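Local coordinates for selenium-binding protein (Sulfolobus tokodaii, PDB 2ECE) that is of unknown function but may bind selenium, as its family is thought to, and folds as a beta propeller, at residues Lys59-Val64 / Asn116-Lys121; Pro383-Ile388 / Ser444-Leu449; Lys415-Lys420 / Glu434-Phe439. All blocks are in the same frame, centred on the assembly; numbering follows the deposited sequence.

Interaction 1. Residues Lys59-Val64 / Asn116-Lys121; sequences KIVHKV and NPREPK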
loop_
_atom_site.group_PDB
_atom_site.type_symbol
_atom_site.label_atom_id
_atom_site.label_comp_id
_atom_site.label_asym_id
_atom_site.label_seq_id
_atom_site.Cartn_x
_atom_site.Cartn_y
_atom_site.Cartn_z
ATOM N N LYS A 59 -16.258 1.210 15.466
ATOM C CA LYS A 59 -16.241 -0.112 16.077
ATOM C C LYS A 59 -15.980 -1.197 15.047
ATOM O O LYS A 59 -16.358 -1.058 13.887
ATOM C CB LYS A 59 -17.589 -0.432 16.713
ATOM C CG LYS A 59 -17.853 0.105 18.101
ATOM C CD LYS A 59 -19.183 -0.475 18.560
ATOM C CE LYS A 59 -19.475 -0.245 20.026
ATOM N NZ LYS A 59 -20.812 -0.814 20.343
ATOM N N ILE A 60 -15.343 -2.283 15.476
ATOM C CA ILE A 60 -15.120 -3.412 14.584
ATOM C C ILE A 60 -16.451 -4.140 14.704
ATOM O O ILE A 60 -16.807 -4.608 15.785
ATOM C CB ILE A 60 -14.014 -4.337 15.097
ATOM C CG1 ILE A 60 -12.669 -3.612 15.063
ATOM C CG2 ILE A 60 -13.982 -5.604 14.259
ATOM C CD1 ILE A 60 -11.570 -4.319 15.840
ATOM N N VAL A 61 -17.199 -4.230 13.614
ATOM C CA VAL A 61 -18.495 -4.879 13.680
ATOM C C VAL A 61 -18.472 -6.332 13.227
ATOM O O VAL A 61 -19.452 -7.056 13.406
ATOM C CB VAL A 61 -19.527 -4.090 12.865
ATOM C CG1 VAL A 61 -19.666 -2.691 13.445
ATOM C CG2 VAL A 61 -19.095 -4.018 11.412
ATOM N N HIS A 62 -17.347 -6.757 12.658
ATOM C CA HIS A 62 -17.199 -8.131 12.191
ATOM C C HIS A 62 -15.743 -8.418 11.841
ATOM O O HIS A 62 -14.989 -7.522 11.464
ATOM C CB HIS A 62 -18.072 -8.379 10.955
ATOM C CG HIS A 62 -18.104 -9.811 10.508
ATOM N ND1 HIS A 62 -18.726 -10.805 11.232
ATOM C CD2 HIS A 62 -17.581 -10.416 9.413
ATOM C CE1 HIS A 62 -18.588 -11.959 10.605
ATOM N NE2 HIS A 62 -17.897 -11.751 9.498
ATOM N N LYS A 63 -15.363 -9.681 11.980
ATOM C CA LYS A 63 -14.016 -10.123 11.666
ATOM C C LYS A 63 -14.122 -11.344 10.772
ATOM O O LYS A 63 -14.768 -12.332 11.122
ATOM C CB LYS A 63 -13.245 -10.486 12.943
ATOM C CG LYS A 63 -12.879 -9.302 13.834
ATOM C CD LYS A 63 -12.038 -9.764 15.023
ATOM C CE LYS A 63 -11.579 -8.593 15.881
ATOM N NZ LYS A 63 -10.639 -9.028 16.953
ATOM N N VAL A 64 -13.523 -11.260 9.592
ATOM C CA VAL A 64 -13.537 -12.390 8.678
ATOM C C VAL A 64 -12.283 -13.174 9.040
ATOM O O VAL A 64 -11.204 -12.942 8.493
ATOM C CB VAL A 64 -13.455 -11.929 7.215
ATOM C CG1 VAL A 64 -13.573 -13.129 6.287
ATOM C CG2 VAL A 64 -14.565 -10.917 6.929
ATOM N N ASN A 116 -24.495 -8.676 2.224
ATOM C CA ASN A 116 -24.302 -7.865 3.425
ATOM C C ASN A 116 -22.849 -7.412 3.563
ATOM O O ASN A 116 -21.990 -8.178 4.007
ATOM C CB ASN A 116 -24.709 -8.657 4.667
ATOM C CG ASN A 116 -24.715 -7.801 5.922
ATOM O OD1 ASN A 116 -24.986 -8.295 7.021
ATOM N ND2 ASN A 116 -24.425 -6.509 5.766
ATOM N N PRO A 117 -22.563 -6.148 3.212
ATOM C CA PRO A 117 -21.216 -5.568 3.281
ATOM C C PRO A 117 -20.625 -5.585 4.685
ATOM O O PRO A 117 -19.404 -5.588 4.850
ATOM C CB PRO A 117 -21.422 -4.134 2.773
ATOM C CG PRO A 117 -22.695 -4.207 1.984
ATOM C CD PRO A 117 -23.542 -5.126 2.815
ATOM N N ARG A 118 -21.496 -5.581 5.691
ATOM C CA ARG A 118 -21.059 -5.595 7.085
ATOM C C ARG A 118 -20.606 -6.982 7.531
ATOM O O ARG A 118 -19.981 -7.126 8.585
ATOM C CB ARG A 118 -22.184 -5.100 8.003
ATOM C CG ARG A 118 -22.539 -3.637 7.811
ATOM C CD ARG A 118 -23.786 -3.254 8.608
ATOM N NE ARG A 118 -23.549 -3.198 10.049
ATOM C CZ ARG A 118 -23.008 -2.163 10.685
ATOM N NH1 ARG A 118 -22.639 -1.082 10.016
ATOM N NH2 ARG A 118 -22.844 -2.206 12.001
ATOM N N GLU A 119 -20.920 -8.001 6.737
ATOM C CA GLU A 119 -20.519 -9.362 7.079
ATOM C C GLU A 119 -20.056 -10.121 5.847
ATOM O O GLU A 119 -20.770 -10.984 5.332
ATOM C CB GLU A 119 -21.669 -10.130 7.740
ATOM C CG GLU A 119 -21.204 -11.440 8.363
ATOM C CD GLU A 119 -22.273 -12.127 9.193
ATOM O OE1 GLU A 119 -23.198 -11.435 9.675
ATOM O OE2 GLU A 119 -22.175 -13.359 9.379
ATOM N N PRO A 120 -18.847 -9.806 5.357
ATOM C CA PRO A 120 -18.293 -10.470 4.172
ATOM C C PRO A 120 -18.011 -11.931 4.507
ATOM O O PRO A 120 -17.792 -12.262 5.670
ATOM C CB PRO A 120 -17.001 -9.692 3.906
ATOM C CG PRO A 120 -17.212 -8.370 4.634
ATOM C CD PRO A 120 -17.908 -8.800 5.880
ATOM N N LYS A 121 -18.014 -12.794 3.496
ATOM C CA LYS A 121 -17.745 -14.214 3.711
ATOM C C LYS A 121 -16.746 -14.749 2.692
ATOM O O LYS A 121 -16.802 -14.389 1.520
ATOM C CB LYS A 121 -19.044 -15.025 3.611
ATOM C CG LYS A 121 -20.017 -14.832 4.773
ATOM C CD LYS A 121 -21.306 -15.610 4.534
ATOM C CE LYS A 121 -22.267 -15.529 5.714
ATOM N NZ LYS A 121 -21.782 -16.271 6.914
HETATM O O HOH W 1 -17.395 -13.933 7.651
#
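The imidazole of His62 carries Glu119 over one face: Glu119 CG lies 3.6 Å from the His62 ring centroid and 18° off the ring normal, a CH-pi contact offset toward the CE1-NE2 rim. At the edge, in the ring plane, sits a water 2.9 Å from His62 NE2, and this water donates to Pro120 O at 2.6 Å. The guanidinium of Arg118 has Val61 CG2 over a face, while Val61 CG1 comes to 3.5 Å from Arg118 NH2. A bend at chi3 (72°) brings it across Val61, and its charge is taken up by Asp49, with Thr56 holding NH2.

With CG anti to the backbone N (chi1 -173°), His62 reaches from its strand over the residues that end the type I turn Asn116-Glu119, its CB resting 3.3 Å from Arg118 O. Val64 CG2 packs 4.1 Å from Pro120 CB. The contact sets outer strand 60-65 of one propeller blade against the turn leading into strand 121-126 of the next. An alanine in place of His62 would remove both the surface under Glu119 and the nitrogen that holds the water, and would probably leave the turn less firmly seated.

Polar linkage between the segments thus runs through water. Glu119 OE2, 4.6 Å from His62 NE2, might favour a protonated ring, though Lys121, in a long salt bridge with that carboxylate, would probably offset part of it.

Interaction 2. Residues Pro383-Ile388 / Ser444-Leu449; sequences PQMLEI and SHQVRL
Glu387 and Arg448 carry the charged link between the two segments, a salt bridge with Glu387 OE1 3.2 Å from Arg448 NH1. As a hydrogen bond it is weak, bent to 131° at the hydrogen, and each group has further partners: Ser455 binds Glu387 OE1, Asp453 pairs with Arg448 NH1, and Phe76 O takes Arg448 NE. NH1 also donates to Val447 O in its own strand, so several acceptors share this buried nitrogen. The second carboxylate oxygen turns back on the adjoining backbone, Ile388 N donating to Glu387 OE2 at 2.8 Å; a bend at chi2 (41°) lets Glu387 serve both sides.

Two waters extend the polar network. One is 2.9 Å from His445 NE2, in the plane of the ring, and accepts from NE2 of Gln384; the OE1 of that amide is held by Thr324. The other accepts from Val447 N at 2.9 Å and gives a weak bond to Leu386 O, linking the two backbones where they do not pair directly.

Around this, Met385 lies obliquely against His445, its CG 3.4 Å from His445 CD2, and twin bends at chi2 and chi3 carry its CE on to 3.8 Å from Gln446 NE2; Phe76 N bonds the OE1 of that amide. Glu387 CB meets Val447 CB at 4.1 Å, and Leu449 reaches the Ile388 carbonyl with CD1.

The strand segments run nearly parallel, 10° apart with axes 6.7 Å from each other, as inner strands of adjacent propeller blades. Strand 386-388 pairs with 394-398 in its own sheet and sends Leu386 onto strand 334-339 of the preceding one, whereas 443-449 pairs with 27-33, the C-terminal strand completing a sheet built from N-terminal strands.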
loop_
_atom_site.group_PDB
_atom_site.type_symbol
_atom_site.label_atom_id
_atom_site.label_comp_id
_atom_site.label_asym_id
_atom_site.label_seq_id
_atom_site.Cartn_x
_atom_site.Cartn_y
_atom_site.Cartn_z
ATOM N N PRO A 383 2.896 5.709 12.132
ATOM C CA PRO A 383 2.065 5.657 10.923
ATOM C C PRO A 383 2.768 4.835 9.843
ATOM O O PRO A 383 3.986 4.913 9.688
ATOM C CB PRO A 383 1.950 7.119 10.519
ATOM C CG PRO A 383 2.064 7.849 11.826
ATOM C CD PRO A 383 3.185 7.106 12.507
ATOM N N GLN A 384 2.022 3.945 9.205
ATOM C CA GLN A 384 2.572 3.152 8.117
ATOM C C GLN A 384 1.650 3.294 6.898
ATOM O O GLN A 384 1.800 4.218 6.097
ATOM C CB GLN A 384 2.707 1.703 8.575
ATOM C CG GLN A 384 3.776 0.894 7.872
ATOM C CD GLN A 384 3.480 0.690 6.395
ATOM O OE1 GLN A 384 3.783 1.546 5.563
ATOM N NE2 GLN A 384 2.874 -0.446 6.067
ATOM N N MET A 385 0.672 2.404 6.781
ATOM C CA MET A 385 -0.254 2.476 5.659
ATOM C C MET A 385 -1.235 3.620 5.853
ATOM O O MET A 385 -1.649 3.920 6.972
ATOM C CB MET A 385 -1.038 1.172 5.483
ATOM C CG MET A 385 -0.259 0.056 4.814
ATOM S SD MET A 385 0.662 0.578 3.356
ATOM C CE MET A 385 -0.663 0.837 2.156
ATOM N N LEU A 386 -1.595 4.257 4.743
ATOM C CA LEU A 386 -2.536 5.370 4.750
ATOM C C LEU A 386 -3.595 5.114 3.692
ATOM O O LEU A 386 -3.357 4.383 2.725
ATOM C CB LEU A 386 -1.833 6.682 4.371
ATOM C CG LEU A 386 -0.591 7.161 5.117
ATOM C CD1 LEU A 386 0.036 8.338 4.376
ATOM C CD2 LEU A 386 -0.981 7.563 6.531
ATOM N N GLU A 387 -4.767 5.702 3.877
ATOM C CA GLU A 387 -5.803 5.600 2.860
ATOM C C GLU A 387 -6.662 6.848 2.957
ATOM O O GLU A 387 -6.954 7.322 4.053
ATOM C CB GLU A 387 -6.648 4.345 3.014
ATOM C CG GLU A 387 -7.410 4.060 1.725
ATOM C CD GLU A 387 -6.539 4.295 0.501
ATOM O OE1 GLU A 387 -5.729 3.405 0.162
ATOM O OE2 GLU A 387 -6.643 5.388 -0.114
ATOM N N ILE A 388 -7.046 7.388 1.807
ATOM C CA ILE A 388 -7.820 8.622 1.766
ATOM C C ILE A 388 -9.210 8.436 1.183
ATOM O O ILE A 388 -9.388 7.732 0.188
ATOM C CB ILE A 388 -7.109 9.677 0.898
ATOM C CG1 ILE A 388 -5.607 9.673 1.184
ATOM C CG2 ILE A 388 -7.702 11.054 1.167
ATOM C CD1 ILE A 388 -4.768 10.332 0.080
ATOM N N SER A 444 -2.456 -4.022 12.356
ATOM C CA SER A 444 -3.241 -3.583 11.201
ATOM C C SER A 444 -2.405 -3.098 10.022
ATOM O O SER A 444 -1.352 -2.487 10.202
ATOM C CB SER A 444 -4.217 -2.486 11.637
ATOM O OG SER A 444 -3.542 -1.455 12.348
ATOM N N HIS A 445 -2.877 -3.384 8.808
ATOM C CA HIS A 445 -2.154 -2.962 7.617
ATOM C C HIS A 445 -3.032 -2.170 6.636
ATOM O O HIS A 445 -3.600 -1.135 6.995
ATOM C CB HIS A 445 -1.523 -4.173 6.911
ATOM C CG HIS A 445 -0.286 -3.833 6.136
ATOM N ND1 HIS A 445 0.976 -3.898 6.687
ATOM C CD2 HIS A 445 -0.124 -3.338 4.886
ATOM C CE1 HIS A 445 1.862 -3.457 5.813
ATOM N NE2 HIS A 445 1.222 -3.109 4.711
ATOM N N GLN A 446 -3.164 -2.649 5.405
ATOM C CA GLN A 446 -3.937 -1.890 4.420
ATOM C C GLN A 446 -5.419 -1.725 4.714
ATOM O O GLN A 446 -6.069 -2.609 5.265
ATOM C CB GLN A 446 -3.764 -2.477 3.020
ATOM C CG GLN A 446 -4.318 -1.556 1.928
ATOM C CD GLN A 446 -3.735 -1.855 0.571
ATOM O OE1 GLN A 446 -3.769 -2.999 0.105
ATOM N NE2 GLN A 446 -3.198 -0.830 -0.079
ATOM N N VAL A 447 -5.940 -0.566 4.332
ATOM C CA VAL A 447 -7.342 -0.238 4.531
ATOM C C VAL A 447 -8.019 -0.017 3.183
ATOM O O VAL A 447 -7.473 0.660 2.316
ATOM C CB VAL A 447 -7.481 1.055 5.381
ATOM C CG1 VAL A 447 -8.934 1.498 5.453
ATOM C CG2 VAL A 447 -6.944 0.807 6.783
ATOM N N ARG A 448 -9.196 -0.606 3.001
ATOM C CA ARG A 448 -9.961 -0.416 1.773
ATOM C C ARG A 448 -11.335 0.092 2.187
ATOM O O ARG A 448 -12.046 -0.566 2.947
ATOM C CB ARG A 448 -10.104 -1.722 0.972
ATOM C CG ARG A 448 -9.251 -1.754 -0.310
ATOM C CD ARG A 448 -7.768 -1.959 0.009
ATOM N NE ARG A 448 -6.873 -1.655 -1.111
ATOM C CZ ARG A 448 -6.523 -0.427 -1.482
ATOM N NH1 ARG A 448 -6.990 0.628 -0.825
ATOM N NH2 ARG A 448 -5.696 -0.251 -2.502
ATOM N N LEU A 449 -11.702 1.267 1.692
ATOM C CA LEU A 449 -12.990 1.856 2.034
ATOM C C LEU A 449 -14.101 1.366 1.107
ATOM O O LEU A 449 -13.911 1.260 -0.106
ATOM C CB LEU A 449 -12.891 3.383 1.969
ATOM C CG LEU A 449 -11.743 4.009 2.773
ATOM C CD1 LEU A 449 -11.698 5.516 2.520
ATOM C CD2 LEU A 449 -11.934 3.710 4.261
HETATM O O HOH W 2 3.318 -1.899 3.201
HETATM O O HOH W 3 -4.164 1.653 3.779
#

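Interaction 3. Residues Lys415-Lys420 / Glu434-Phe439; sequences KGWMVK and EFFVDF
Met418 and Val437 stand side by side and point the same way from this antiparallel pair, the last two strands of their propeller blade (417-423 and the outermost, 429-438). Met418 is extended up to its last bend, which places CE in the plane of the Phe435 ring, at its edge, 4.0 Å from Phe435 CZ. The Lys420 and Phe435 side chains cross at about a right angle, Lys420 CB lying 3.5 Å from Phe435 CD1, while Lys420 NZ goes on to Tyr57. Phe439 turns an edge to Gly416, Trp417 N and Met418 CB, and takes Val437 CG1 over one face.

On the opposite face of the sheet, Phe436 leans across the neighbouring strand. Its CZ touches Trp417 CB at 3.6 Å, and Val419 CG2 meets its edge 3.8 Å from Phe436 CE2. Trp417 takes the crowded first torsion (chi1 44°), which carries the indole away from the hairpin partner, its NE1 binding Thr380 O. The ring of Phe436 stacks on His377 and meets His373 edge-to-face.

Strands 417-420 and 435-438 run antiparallel, 171° between their directions. Met418 and Val437 form a hydrogen-bonded pair, with Met418 N 2.9 Å from Val437 O and Val437 N 3.2 Å from Met418 O, both donors in the carbonyl planes. Phe439 N adds a bond of 2.8 Å to Gly416 O. Toward the other end the strands spread, and a water 3.0 Å from Lys420 N bridges it to Phe435 O.

Chemically, three direct bonds and bridging water join the strands, while Val397, Asn399 and Ser58 take other backbone groups. The face bearing Met418, Val437 and Phe439 is apolar and packs on Val30 and Val48 of the adjoining blade.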
loop_
_atom_site.group_PDB
_atom_site.type_symbol
_atom_site.label_atom_id
_atom_site.label_comp_id
_atom_site.label_asym_id
_atom_site.label_seq_id
_atom_site.Cartn_x
_atom_site.Cartn_y
_atom_site.Cartn_z
ATOM N N LYS A 415 1.318 -3.186 18.533
ATOM C CA LYS A 415 -0.084 -3.565 18.608
ATOM C C LYS A 415 -0.840 -2.643 17.660
ATOM O O LYS A 415 -0.619 -1.426 17.643
ATOM C CB LYS A 415 -0.588 -3.425 20.044
ATOM C CG LYS A 415 0.065 -4.436 20.988
ATOM C CD LYS A 415 -0.322 -4.210 22.433
ATOM C CE LYS A 415 0.414 -5.190 23.340
ATOM N NZ LYS A 415 0.124 -4.925 24.780
ATOM N N GLY A 416 -1.733 -3.229 16.869
ATOM C CA GLY A 416 -2.465 -2.457 15.884
ATOM C C GLY A 416 -3.529 -1.472 16.318
ATOM O O GLY A 416 -4.258 -1.679 17.296
ATOM N N TRP A 417 -3.596 -0.379 15.568
ATOM C CA TRP A 417 -4.595 0.655 15.770
ATOM C C TRP A 417 -4.936 1.269 14.425
ATOM O O TRP A 417 -4.266 1.009 13.417
ATOM C CB TRP A 417 -4.124 1.769 16.741
ATOM C CG TRP A 417 -2.709 2.329 16.585
ATOM C CD1 TRP A 417 -1.655 2.107 17.431
ATOM C CD2 TRP A 417 -2.228 3.256 15.591
ATOM N NE1 TRP A 417 -0.563 2.836 17.037
ATOM C CE2 TRP A 417 -0.882 3.551 15.913
ATOM C CE3 TRP A 417 -2.803 3.869 14.467
ATOM C CZ2 TRP A 417 -0.100 4.430 15.151
ATOM C CZ3 TRP A 417 -2.022 4.747 13.706
ATOM C CH2 TRP A 417 -0.685 5.018 14.056
ATOM N N MET A 418 -6.008 2.047 14.403
ATOM C CA MET A 418 -6.397 2.754 13.199
ATOM C C MET A 418 -6.821 4.131 13.652
ATOM O O MET A 418 -7.700 4.284 14.502
ATOM C CB MET A 418 -7.546 2.082 12.457
ATOM C CG MET A 418 -7.978 2.924 11.259
ATOM S SD MET A 418 -8.824 2.059 9.944
ATOM C CE MET A 418 -10.272 1.565 10.795
ATOM N N VAL A 419 -6.159 5.127 13.091
ATOM C CA VAL A 419 -6.420 6.507 13.428
ATOM C C VAL A 419 -7.036 7.229 12.243
ATOM O O VAL A 419 -6.759 6.888 11.085
ATOM C CB VAL A 419 -5.098 7.196 13.830
ATOM C CG1 VAL A 419 -5.199 8.700 13.652
ATOM C CG2 VAL A 419 -4.764 6.850 15.278
ATOM N N LYS A 420 -7.886 8.210 12.534
ATOM C CA LYS A 420 -8.501 8.996 11.481
ATOM C C LYS A 420 -7.990 10.424 11.569
ATOM O O LYS A 420 -7.897 11.000 12.656
ATOM C CB LYS A 420 -10.028 8.995 11.580
ATOM C CG LYS A 420 -10.660 9.864 10.493
ATOM C CD LYS A 420 -12.156 9.631 10.297
ATOM C CE LYS A 420 -13.016 10.410 11.281
ATOM N NZ LYS A 420 -14.458 10.398 10.867
ATOM N N GLU A 434 -12.156 11.881 18.366
ATOM C CA GLU A 434 -13.183 10.881 18.638
ATOM C C GLU A 434 -12.968 9.484 18.053
ATOM O O GLU A 434 -13.211 8.482 18.731
ATOM C CB GLU A 434 -14.546 11.408 18.179
ATOM C CG GLU A 434 -14.769 12.889 18.477
ATOM C CD GLU A 434 -14.184 13.796 17.404
ATOM O OE1 GLU A 434 -14.750 13.847 16.287
ATOM O OE2 GLU A 434 -13.156 14.457 17.672
ATOM N N PHE A 435 -12.515 9.410 16.804
ATOM C CA PHE A 435 -12.312 8.120 16.142
ATOM C C PHE A 435 -11.058 7.355 16.564
ATOM O O PHE A 435 -9.970 7.923 16.651
ATOM C CB PHE A 435 -12.297 8.312 14.617
ATOM C CG PHE A 435 -12.265 7.024 13.844
ATOM C CD1 PHE A 435 -11.059 6.367 13.601
ATOM C CD2 PHE A 435 -13.447 6.446 13.391
ATOM C CE1 PHE A 435 -11.035 5.143 12.914
ATOM C CE2 PHE A 435 -13.436 5.226 12.707
ATOM C CZ PHE A 435 -12.229 4.574 12.468
ATOM N N PHE A 436 -11.222 6.060 16.821
ATOM C CA PHE A 436 -10.095 5.213 17.194
ATOM C C PHE A 436 -10.466 3.745 17.262
ATOM O O PHE A 436 -11.493 3.374 17.827
ATOM C CB PHE A 436 -9.504 5.627 18.547
ATOM C CG PHE A 436 -8.159 5.002 18.832
ATOM C CD1 PHE A 436 -8.037 3.910 19.689
ATOM C CD2 PHE A 436 -7.022 5.492 18.213
ATOM C CE1 PHE A 436 -6.795 3.320 19.917
ATOM C CE2 PHE A 436 -5.776 4.912 18.431
ATOM C CZ PHE A 436 -5.660 3.826 19.283
ATOM N N VAL A 437 -9.620 2.915 16.664
ATOM C CA VAL A 437 -9.815 1.483 16.700
ATOM C C VAL A 437 -8.524 0.904 17.249
ATOM O O VAL A 437 -7.428 1.214 16.764
ATOM C CB VAL A 437 -10.068 0.888 15.299
ATOM C CG1 VAL A 437 -10.338 -0.605 15.415
ATOM C CG2 VAL A 437 -11.241 1.594 14.639
ATOM N N ASP A 438 -8.664 0.098 18.289
ATOM C CA ASP A 438 -7.544 -0.575 18.917
ATOM C C ASP A 438 -7.778 -2.046 18.579
ATOM O O ASP A 438 -8.797 -2.621 18.953
ATOM C CB ASP A 438 -7.576 -0.317 20.429
ATOM C CG ASP A 438 -6.968 -1.445 21.233
ATOM O OD1 ASP A 438 -5.983 -2.060 20.769
ATOM O OD2 ASP A 438 -7.475 -1.702 22.345
ATOM N N PHE A 439 -6.847 -2.644 17.848
ATOM C CA PHE A 439 -6.997 -4.032 17.429
ATOM C C PHE A 439 -6.478 -5.057 18.434
ATOM O O PHE A 439 -6.309 -6.234 18.102
ATOM C CB PHE A 439 -6.328 -4.213 16.065
ATOM C CG PHE A 439 -7.015 -3.454 14.955
ATOM C CD1 PHE A 439 -8.189 -3.939 14.382
ATOM C CD2 PHE A 439 -6.511 -2.236 14.508
ATOM C CE1 PHE A 439 -8.850 -3.224 13.384
ATOM C CE2 PHE A 439 -7.167 -1.515 13.511
ATOM C CZ PHE A 439 -8.339 -2.009 12.948
HETATM O O HOH W 4 -3.165 -0.466 19.742
HETATM O O HOH W 5 -8.241 9.051 15.374
#

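From the N terminus, interaction 1 closes first, its loop spanning 51 residues and joining the outer strand of one blade to the loop before the outer strand 121-126 of the next. It is complete before interaction 2 opens at 383-388. Interaction 2 closes a 55-residue loop at the C-terminal strand 443-449, and interaction 3, a beta hairpin closing a 13-residue loop, nests within it. Strands 60-65 and 443-449 edge the same sheet, so interactions 1 and 2 share a blade although about 9 Å separates their nearest atoms. Interaction 3 touches both: Ile60 packs on Val437 and Phe439, and Ser444 probably hydrogen-bonds Trp417 O. Together they tie three consecutive blades across the ring closure.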